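Putative peptide ABC-transport system periplasmic peptide-binding protein (Campylobacter jejuni, PDB 4OEV) binds nickel as the extracytoplasmic solute-binding component of an ABC-type importer, and is held here with a nickel(II) ion and oxalate. Local coordinates at residues L256-V266 against Y449-L457; A265-L275 against S346-F355. All blocks are in the same frame, centred on the assembly; numbering follows the deposited sequence.

Contact 1 of 2, residues L256-V266 against Y449-L457; sequences LKVRQALNYAV and YENPPFIFL
Asn-451 OD1 is gripped by the guanidinium of Arg-259: NH2 donates to it at 2.7 Å, nearly in the guanidinium plane, and NH1 adds a weak bond. The same NH2 gives its other hydrogen to Pro-452 O at 2.8 Å, standing 43° above that carbonyl's plane. Arginine suits this place because a bend at chi3 (-80°) turns its planar guanidinium, with several N-H donors at its edge, along the turn where helix 434-450 gives way to strand 454-467. The rigid Pro-452 ring lies against Leu-256, its CD 3.9 Å from Leu-256 CD1. Further along, Asn-263 ties helix to strand. Its ND2 donates almost straight to Phe-454 O (3.1 Å) and to Arg-259 O one helical turn back, both acceptors lying in the amide plane, which fixes its flip. OD1 accepts from a water that accepts from Phe-456 N, satisfying a buried strand N-H. Beyond these bonds, Ile-455 runs alongside that amide in the opposite sense, and its CD1 packs on Leu-262 CB (3.9 Å). Helix 256-265 runs 16° from parallel to the strand, with axes 8.5 Å apart. Strand 241-246 pairs with it, placing Phe-246 on Arg-259 and Ile-455; helix 304-313 packs Leu-310 against Gln-260 and Tyr-264.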
loop_
_atom_site.group_PDB
_atom_site.type_symbol
_atom_site.label_atom_id
_atom_site.label_comp_id
_atom_site.label_asym_id
_atom_site.label_seq_id
_atom_site.Cartn_x
_atom_site.Cartn_y
_atom_site.Cartn_z
ATOM N N LEU A 256 -20.445 16.671 8.610
ATOM C CA LEU A 256 -19.424 16.469 9.654
ATOM C C LEU A 256 -19.999 15.756 10.891
ATOM O O LEU A 256 -19.421 14.784 11.413
ATOM C CB LEU A 256 -18.845 17.811 10.059
ATOM C CG LEU A 256 -17.914 17.727 11.268
ATOM C CD1 LEU A 256 -16.687 16.855 10.925
ATOM C CD2 LEU A 256 -17.486 19.125 11.656
ATOM N N LYS A 257 -21.145 16.217 11.361
ATOM C CA LYS A 257 -21.753 15.598 12.551
ATOM C C LYS A 257 -22.099 14.139 12.312
ATOM O O LYS A 257 -22.019 13.325 13.223
ATOM C CB LYS A 257 -23.014 16.358 12.976
ATOM C CG LYS A 257 -22.720 17.741 13.608
ATOM C CD LYS A 257 -24.040 18.571 13.774
ATOM C CE LYS A 257 -23.781 19.985 14.326
ATOM N NZ LYS A 257 -25.009 20.870 14.331
ATOM N N VAL A 258 -22.533 13.814 11.100
ATOM C CA VAL A 258 -22.879 12.420 10.773
ATOM C C VAL A 258 -21.619 11.529 10.801
ATOM O O VAL A 258 -21.597 10.458 11.396
ATOM C CB VAL A 258 -23.538 12.351 9.389
ATOM C CG1 VAL A 258 -23.600 10.878 8.862
ATOM C CG2 VAL A 258 -24.924 13.038 9.428
ATOM N N ARG A 259 -20.533 12.003 10.199
ATOM C CA ARG A 259 -19.314 11.230 10.173
ATOM C C ARG A 259 -18.739 11.084 11.588
ATOM O O ARG A 259 -18.250 10.011 11.954
ATOM C CB ARG A 259 -18.284 11.891 9.234
ATOM C CG ARG A 259 -18.553 11.631 7.790
ATOM C CD ARG A 259 -17.534 12.310 6.940
ATOM N NE ARG A 259 -17.806 13.747 6.752
ATOM C CZ ARG A 259 -16.990 14.727 7.131
ATOM N NH1 ARG A 259 -17.353 15.978 6.864
ATOM N NH2 ARG A 259 -15.814 14.485 7.767
ATOM N N GLN A 260 -18.836 12.131 12.408
ATOM C CA GLN A 260 -18.371 11.989 13.779
ATOM C C GLN A 260 -19.266 10.993 14.549
ATOM O O GLN A 260 -18.810 10.171 15.340
ATOM C CB GLN A 260 -18.387 13.340 14.481
ATOM C CG GLN A 260 -17.493 14.388 13.836
ATOM C CD GLN A 260 -17.651 15.754 14.505
ATOM O OE1 GLN A 260 -18.772 16.203 14.766
ATOM N NE2 GLN A 260 -16.534 16.421 14.767
ATOM N N ALA A 261 -20.555 11.085 14.309
ATOM C CA ALA A 261 -21.487 10.192 15.004
ATOM C C ALA A 261 -21.177 8.722 14.673
ATOM O O ALA A 261 -21.161 7.865 15.572
ATOM C CB ALA A 261 -22.899 10.554 14.659
ATOM N N LEU A 262 -20.934 8.424 13.396
ATOM C CA LEU A 262 -20.632 7.053 12.998
ATOM C C LEU A 262 -19.327 6.551 13.631
ATOM O O LEU A 262 -19.202 5.370 13.980
ATOM C CB LEU A 262 -20.562 6.949 11.479
ATOM C CG LEU A 262 -21.901 7.311 10.843
ATOM C CD1 LEU A 262 -21.773 7.380 9.396
ATOM C CD2 LEU A 262 -22.974 6.250 11.192
ATOM N N ASN A 263 -18.373 7.449 13.823
ATOM C CA ASN A 263 -17.155 7.082 14.545
ATOM C C ASN A 263 -17.453 6.732 16.014
ATOM O O ASN A 263 -16.986 5.711 16.502
ATOM C CB ASN A 263 -16.141 8.190 14.461
ATOM C CG ASN A 263 -15.223 8.022 13.255
ATOM O OD1 ASN A 263 -14.219 7.311 13.332
ATOM N ND2 ASN A 263 -15.593 8.629 12.135
ATOM N N TYR A 264 -18.254 7.554 16.696
ATOM C CA TYR A 264 -18.603 7.303 18.111
ATOM C C TYR A 264 -19.431 6.036 18.287
ATOM O O TYR A 264 -19.532 5.475 19.407
ATOM C CB TYR A 264 -19.368 8.501 18.714
ATOM C CG TYR A 264 -18.491 9.683 19.099
ATOM C CD1 TYR A 264 -17.524 9.562 20.086
ATOM C CD2 TYR A 264 -18.645 10.922 18.487
ATOM C CE1 TYR A 264 -16.719 10.642 20.439
ATOM C CE2 TYR A 264 -17.866 11.997 18.837
ATOM C CZ TYR A 264 -16.895 11.852 19.817
ATOM O OH TYR A 264 -16.078 12.919 20.151
ATOM N N ALA A 265 -20.018 5.564 17.191
ATOM C CA ALA A 265 -20.925 4.435 17.240
ATOM C C ALA A 265 -20.217 3.080 17.287
ATOM O O ALA A 265 -20.818 2.078 17.670
ATOM C CB ALA A 265 -21.847 4.474 16.043
ATOM N N VAL A 266 -18.968 3.034 16.853
ATOM C CA VAL A 266 -18.290 1.742 16.688
ATOM C C VAL A 266 -17.406 1.382 17.893
ATOM O O VAL A 266 -16.518 2.145 18.272
ATOM C CB VAL A 266 -17.405 1.743 15.388
ATOM C CG1 VAL A 266 -16.692 0.363 15.238
ATOM C CG2 VAL A 266 -18.259 2.031 14.152
ATOM N N TYR A 449 -8.598 14.303 12.663
ATOM C CA TYR A 449 -9.529 14.088 13.766
ATOM C C TYR A 449 -10.697 15.072 13.641
ATOM O O TYR A 449 -11.845 14.704 13.908
ATOM C CB TYR A 449 -8.862 14.241 15.160
ATOM C CG TYR A 449 -9.926 14.323 16.253
ATOM C CD1 TYR A 449 -10.527 13.168 16.771
ATOM C CD2 TYR A 449 -10.398 15.558 16.711
ATOM C CE1 TYR A 449 -11.529 13.244 17.708
ATOM C CE2 TYR A 449 -11.408 15.632 17.664
ATOM C CZ TYR A 449 -11.968 14.474 18.154
ATOM O OH TYR A 449 -12.975 14.532 19.105
ATOM N N GLU A 450 -10.406 16.331 13.307
ATOM C CA GLU A 450 -11.440 17.376 13.281
ATOM C C GLU A 450 -12.405 17.202 12.108
ATOM O O GLU A 450 -13.557 17.644 12.140
ATOM C CB GLU A 450 -10.815 18.796 13.221
ATOM C CG GLU A 450 -9.933 19.183 14.442
ATOM C CD GLU A 450 -10.673 19.191 15.791
ATOM O OE1 GLU A 450 -11.927 19.310 15.826
ATOM O OE2 GLU A 450 -9.993 19.093 16.839
ATOM N N ASN A 451 -11.907 16.598 11.045
ATOM C CA ASN A 451 -12.693 16.396 9.858
ATOM C C ASN A 451 -12.371 15.016 9.298
ATOM O O ASN A 451 -11.628 14.878 8.315
ATOM C CB ASN A 451 -12.419 17.506 8.847
ATOM C CG ASN A 451 -13.299 17.397 7.621
ATOM O OD1 ASN A 451 -14.349 16.729 7.630
ATOM N ND2 ASN A 451 -12.896 18.058 6.574
ATOM N N PRO A 452 -12.936 13.982 9.929
ATOM C CA PRO A 452 -12.542 12.588 9.653
ATOM C C PRO A 452 -13.012 12.104 8.264
ATOM O O PRO A 452 -14.180 12.161 7.923
ATOM C CB PRO A 452 -13.206 11.803 10.796
ATOM C CG PRO A 452 -14.398 12.696 11.236
ATOM C CD PRO A 452 -13.924 14.113 11.011
ATOM N N PRO A 453 -12.062 11.666 7.437
ATOM C CA PRO A 453 -12.432 11.107 6.136
ATOM C C PRO A 453 -12.944 9.663 6.284
ATOM O O PRO A 453 -13.564 9.118 5.349
ATOM C CB PRO A 453 -11.108 11.117 5.383
ATOM C CG PRO A 453 -10.096 10.929 6.458
ATOM C CD PRO A 453 -10.594 11.763 7.597
ATOM N N PHE A 454 -12.564 9.036 7.399
ATOM C CA PHE A 454 -12.765 7.586 7.605
ATOM C C PHE A 454 -13.431 7.281 8.946
ATOM O O PHE A 454 -13.519 8.140 9.845
ATOM C CB PHE A 454 -11.448 6.768 7.606
ATOM C CG PHE A 454 -10.612 6.778 6.309
ATOM C CD1 PHE A 454 -11.076 7.252 5.060
ATOM C CD2 PHE A 454 -9.337 6.191 6.347
ATOM C CE1 PHE A 454 -10.229 7.251 3.927
ATOM C CE2 PHE A 454 -8.491 6.176 5.215
ATOM C CZ PHE A 454 -8.946 6.684 4.005
ATOM N N ILE A 455 -13.808 6.014 9.123
ATOM C CA ILE A 455 -13.759 5.422 10.470
ATOM C C ILE A 455 -12.521 4.511 10.505
ATOM O O ILE A 455 -12.503 3.492 9.777
ATOM C CB ILE A 455 -14.949 4.562 10.838
ATOM C CG1 ILE A 455 -16.250 5.376 10.750
ATOM C CG2 ILE A 455 -14.737 4.039 12.224
ATOM C CD1 ILE A 455 -17.488 4.539 11.055
ATOM N N PHE A 456 -11.472 4.896 11.237
ATOM C CA PHE A 456 -10.289 4.007 11.315
ATOM C C PHE A 456 -10.647 2.832 12.221
ATOM O O PHE A 456 -11.266 3.032 13.252
ATOM C CB PHE A 456 -9.070 4.716 11.846
ATOM C CG PHE A 456 -8.392 5.577 10.836
ATOM C CD1 PHE A 456 -7.265 5.100 10.159
ATOM C CD2 PHE A 456 -8.850 6.836 10.558
ATOM C CE1 PHE A 456 -6.594 5.878 9.228
ATOM C CE2 PHE A 456 -8.163 7.645 9.575
ATOM C CZ PHE A 456 -7.042 7.141 8.944
ATOM N N LEU A 457 -10.238 1.629 11.854
ATOM C CA LEU A 457 -10.670 0.458 12.632
ATOM C C LEU A 457 -9.476 -0.248 13.261
ATOM O O LEU A 457 -9.366 -0.280 14.486
ATOM C CB LEU A 457 -11.463 -0.484 11.735
ATOM C CG LEU A 457 -12.760 0.162 11.229
ATOM C CD1 LEU A 457 -13.341 -0.657 10.052
ATOM C CD2 LEU A 457 -13.774 0.207 12.385
HETATM O O HOH W 1 -11.515 6.928 13.041
#

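Contact 2 of 2, residues A265-L275 against S346-F355; sequences AVDKESIVKNL and SLAGILQSEF
Glu-354 and Asp-267 meet where helix 342-357 packs beside the N-cap of helix 268-274, within a solute-binding protein of family 5. Asp-267 is the N-cap residue and the centre of an inverse gamma turn; its OD1 accepts a weak capping bond from Ser-270 N. Asp-267 N in turn donates to Glu-354 OE2 at 2.9 Å, nearly straight, meeting the anti lone pair. Glutamate fits because its chain, bent at chi2 (-61°), folds the carboxylate back to the turn; its OE1 has a long, weak ion pair with Lys-357. Asp-267 OD2 lies 5.3 Å from Glu-354 OE2, and the bound N-H and the start of the helix probably offset the repulsion of these like charges.

The tight part is apolar and made of branched side chains. Ile-271 straddles two neighbours, CG2 on Leu-347 CD2 and CG1 on Ile-350 CG2, each at 3.7 Å. A chi1 of 175° swings Leu-275 toward helix 342-357, where CD2 touches both Leu-347 CD2 and Ile-350 CD1. Deeper in the protein, Val-266 CG2 rests on Leu-351 CD2, while Ala-265 brings its small CB to the edge of the Phe-355 ring, 4.2 Å from CD1.

At the partly exposed rim fewer groups meet: Leu-275 CD1 still lies 3.6 Å from Ser-346 CB, but Ser-346 touches no other residue of 265-275. Near the other end a water bridges the backbones, donating to Ala-265 O at 2.7 Å and to Glu-354 O at 2.6 Å.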
loop_
_atom_site.group_PDB
_atom_site.type_symbol
_atom_site.label_atom_id
_atom_site.label_comp_id
_atom_site.label_asym_id
_atom_site.label_seq_id
_atom_site.Cartn_x
_atom_site.Cartn_y
_atom_site.Cartn_z
ATOM N N ALA A 265 -20.018 5.564 17.191
ATOM C CA ALA A 265 -20.925 4.435 17.240
ATOM C C ALA A 265 -20.217 3.080 17.287
ATOM O O ALA A 265 -20.818 2.078 17.670
ATOM C CB ALA A 265 -21.847 4.474 16.043
ATOM N N VAL A 266 -18.968 3.034 16.853
ATOM C CA VAL A 266 -18.290 1.742 16.688
ATOM C C VAL A 266 -17.406 1.382 17.893
ATOM O O VAL A 266 -16.518 2.145 18.272
ATOM C CB VAL A 266 -17.405 1.743 15.388
ATOM C CG1 VAL A 266 -16.692 0.363 15.238
ATOM C CG2 VAL A 266 -18.259 2.031 14.152
ATOM N N ASP A 267 -17.632 0.213 18.480
ATOM C CA ASP A 267 -16.802 -0.266 19.584
ATOM C C ASP A 267 -15.600 -1.003 19.010
ATOM O O ASP A 267 -15.633 -2.229 18.826
ATOM C CB ASP A 267 -17.616 -1.174 20.543
ATOM C CG ASP A 267 -16.824 -1.607 21.780
ATOM O OD1 ASP A 267 -15.664 -1.171 21.944
ATOM O OD2 ASP A 267 -17.388 -2.337 22.625
ATOM N N LYS A 268 -14.551 -0.234 18.718
ATOM C CA LYS A 268 -13.352 -0.751 18.075
ATOM C C LYS A 268 -12.627 -1.757 18.961
ATOM O O LYS A 268 -12.032 -2.714 18.457
ATOM C CB LYS A 268 -12.390 0.397 17.728
ATOM C CG LYS A 268 -12.991 1.479 16.877
ATOM C CD LYS A 268 -11.890 2.332 16.295
ATOM C CE LYS A 268 -12.298 3.761 16.130
ATOM N NZ LYS A 268 -11.154 4.601 15.537
ATOM N N GLU A 269 -12.642 -1.543 20.273
ATOM C CA GLU A 269 -11.962 -2.493 21.164
ATOM C C GLU A 269 -12.550 -3.889 21.004
ATOM O O GLU A 269 -11.819 -4.873 20.932
ATOM C CB GLU A 269 -12.060 -2.065 22.628
ATOM C CG GLU A 269 -11.170 -0.912 23.014
ATOM C CD GLU A 269 -9.689 -1.274 22.974
ATOM O OE1 GLU A 269 -9.352 -2.471 23.155
ATOM O OE2 GLU A 269 -8.858 -0.357 22.760
ATOM N N SER A 270 -13.874 -3.968 20.903
ATOM C CA SER A 270 -14.529 -5.254 20.754
ATOM C C SER A 270 -14.185 -5.966 19.439
ATOM O O SER A 270 -14.074 -7.194 19.405
ATOM C CB SER A 270 -16.046 -5.081 20.875
ATOM O OG SER A 270 -16.718 -6.239 20.416
ATOM N N ILE A 271 -14.016 -5.201 18.366
ATOM C CA ILE A 271 -13.669 -5.759 17.062
ATOM C C ILE A 271 -12.301 -6.432 17.055
ATOM O O ILE A 271 -12.136 -7.561 16.576
ATOM C CB ILE A 271 -13.682 -4.652 15.995
ATOM C CG1 ILE A 271 -15.107 -4.343 15.559
ATOM C CG2 ILE A 271 -12.826 -5.032 14.777
ATOM C CD1 ILE A 271 -15.137 -3.161 14.622
ATOM N N VAL A 272 -11.309 -5.724 17.572
ATOM C CA VAL A 272 -9.967 -6.256 17.599
ATOM C C VAL A 272 -9.871 -7.450 18.526
ATOM O O VAL A 272 -9.230 -8.461 18.207
ATOM C CB VAL A 272 -8.969 -5.179 18.032
ATOM C CG1 VAL A 272 -7.613 -5.805 18.326
ATOM C CG2 VAL A 272 -8.871 -4.152 16.958
ATOM N N LYS A 273 -10.507 -7.333 19.687
ATOM C CA LYS A 273 -10.527 -8.417 20.644
ATOM C C LYS A 273 -11.162 -9.653 20.025
ATOM O O LYS A 273 -10.591 -10.746 20.075
ATOM C CB LYS A 273 -11.282 -8.013 21.909
ATOM C CG LYS A 273 -11.450 -9.127 22.922
ATOM C CD LYS A 273 -12.312 -8.654 24.109
ATOM C CE LYS A 273 -13.724 -8.221 23.643
ATOM N NZ LYS A 273 -14.497 -7.324 24.571
ATOM N N ASN A 274 -12.339 -9.482 19.430
ATOM C CA ASN A 274 -13.144 -10.635 19.054
ATOM C C ASN A 274 -12.974 -11.126 17.624
ATOM O O ASN A 274 -12.786 -12.321 17.404
ATOM C CB ASN A 274 -14.606 -10.334 19.352
ATOM C CG ASN A 274 -14.837 -10.060 20.833
ATOM O OD1 ASN A 274 -14.357 -10.817 21.692
ATOM N ND2 ASN A 274 -15.543 -8.972 21.143
ATOM N N LEU A 275 -13.058 -10.238 16.647
ATOM C CA LEU A 275 -12.938 -10.686 15.267
ATOM C C LEU A 275 -11.499 -11.033 14.890
ATOM O O LEU A 275 -11.229 -12.074 14.253
ATOM C CB LEU A 275 -13.463 -9.621 14.309
ATOM C CG LEU A 275 -13.295 -9.892 12.822
ATOM C CD1 LEU A 275 -14.027 -11.178 12.420
ATOM C CD2 LEU A 275 -13.823 -8.690 12.072
ATOM N N SER A 346 -16.510 -9.389 7.194
ATOM C CA SER A 346 -16.867 -9.436 8.615
ATOM C C SER A 346 -16.975 -8.036 9.183
ATOM O O SER A 346 -17.900 -7.713 9.909
ATOM C CB SER A 346 -15.849 -10.242 9.417
ATOM O OG SER A 346 -16.020 -11.632 9.165
ATOM N N LEU A 347 -16.001 -7.196 8.857
ATOM C CA LEU A 347 -16.045 -5.818 9.304
ATOM C C LEU A 347 -17.251 -5.014 8.810
ATOM O O LEU A 347 -17.801 -4.231 9.585
ATOM C CB LEU A 347 -14.747 -5.100 8.872
ATOM C CG LEU A 347 -13.523 -5.503 9.692
ATOM C CD1 LEU A 347 -12.276 -4.865 9.007
ATOM C CD2 LEU A 347 -13.647 -5.117 11.163
ATOM N N ALA A 348 -17.655 -5.187 7.542
ATOM C CA ALA A 348 -18.817 -4.500 6.994
ATOM C C ALA A 348 -20.086 -4.945 7.748
ATOM O O ALA A 348 -21.001 -4.136 7.992
ATOM C CB ALA A 348 -18.971 -4.777 5.522
ATOM N N GLY A 349 -20.139 -6.226 8.078
ATOM C CA GLY A 349 -21.220 -6.778 8.898
ATOM C C GLY A 349 -21.282 -6.195 10.303
ATOM O O GLY A 349 -22.373 -5.898 10.811
ATOM N N ILE A 350 -20.135 -6.018 10.939
ATOM C CA ILE A 350 -20.066 -5.486 12.287
ATOM C C ILE A 350 -20.469 -4.002 12.289
ATOM O O ILE A 350 -21.309 -3.578 13.117
ATOM C CB ILE A 350 -18.665 -5.688 12.882
ATOM C CG1 ILE A 350 -18.432 -7.182 13.113
ATOM C CG2 ILE A 350 -18.546 -4.984 14.227
ATOM C CD1 ILE A 350 -17.007 -7.518 13.517
ATOM N N LEU A 351 -19.960 -3.236 11.320
ATOM C CA LEU A 351 -20.347 -1.821 11.207
ATOM C C LEU A 351 -21.879 -1.670 11.071
ATOM O O LEU A 351 -22.492 -0.863 11.770
ATOM C CB LEU A 351 -19.648 -1.162 10.012
ATOM C CG LEU A 351 -18.140 -1.071 10.118
ATOM C CD1 LEU A 351 -17.582 -0.430 8.830
ATOM C CD2 LEU A 351 -17.680 -0.275 11.337
ATOM N N GLN A 352 -22.484 -2.483 10.199
ATOM C CA GLN A 352 -23.926 -2.449 9.983
ATOM C C GLN A 352 -24.674 -2.710 11.291
ATOM O O GLN A 352 -25.630 -2.041 11.606
ATOM C CB GLN A 352 -24.337 -3.462 8.918
ATOM C CG GLN A 352 -25.880 -3.583 8.719
ATOM C CD GLN A 352 -26.217 -4.732 7.783
ATOM O OE1 GLN A 352 -25.758 -5.870 7.992
ATOM N NE2 GLN A 352 -26.982 -4.448 6.736
ATOM N N SER A 353 -24.177 -3.664 12.068
ATOM C CA SER A 353 -24.694 -3.967 13.384
ATOM C C SER A 353 -24.557 -2.797 14.368
ATOM O O SER A 353 -25.520 -2.448 15.071
ATOM C CB SER A 353 -23.961 -5.203 13.965
ATOM O OG SER A 353 -24.358 -5.280 15.322
ATOM N N GLU A 354 -23.367 -2.198 14.415
ATOM C CA GLU A 354 -23.062 -1.054 15.291
ATOM C C GLU A 354 -23.952 0.145 14.962
ATOM O O GLU A 354 -24.493 0.811 15.866
ATOM C CB GLU A 354 -21.556 -0.659 15.144
ATOM C CG GLU A 354 -20.581 -1.703 15.722
ATOM C CD GLU A 354 -20.780 -1.919 17.231
ATOM O OE1 GLU A 354 -21.778 -2.553 17.634
ATOM O OE2 GLU A 354 -19.945 -1.457 18.029
ATOM N N PHE A 355 -24.152 0.381 13.667
ATOM C CA PHE A 355 -24.956 1.526 13.250
ATOM C C PHE A 355 -26.424 1.299 13.560
ATOM O O PHE A 355 -27.165 2.231 13.887
ATOM C CB PHE A 355 -24.802 1.770 11.787
ATOM C CG PHE A 355 -23.378 2.156 11.375
ATOM C CD1 PHE A 355 -22.472 2.686 12.287
ATOM C CD2 PHE A 355 -22.973 1.945 10.090
ATOM C CE1 PHE A 355 -21.171 3.057 11.871
ATOM C CE2 PHE A 355 -21.650 2.303 9.658
ATOM C CZ PHE A 355 -20.774 2.845 10.570
HETATM O O HOH W 2 -23.456 1.621 18.095
#

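In the fold
The two contacts follow one another without a break: helix 256-265 of contact 1 leads through Ala-265 and Val-266, which both share, into helix 268-274 of contact 2. Their centres lie about 14 Å apart. Apart from the shared pair, both segments of contact 2 fall within the chain that separates the two segments of contact 1. They touch directly, for instance where Ile-455 CD1 meets Phe-355 CZ and where Lys-268 NZ donates to Phe-456 O. Two consecutive helices are thereby packed against helix 342-357 and against strand 454-467, a member of the six-stranded antiparallel sheet, away from the nickel and oxalate sites.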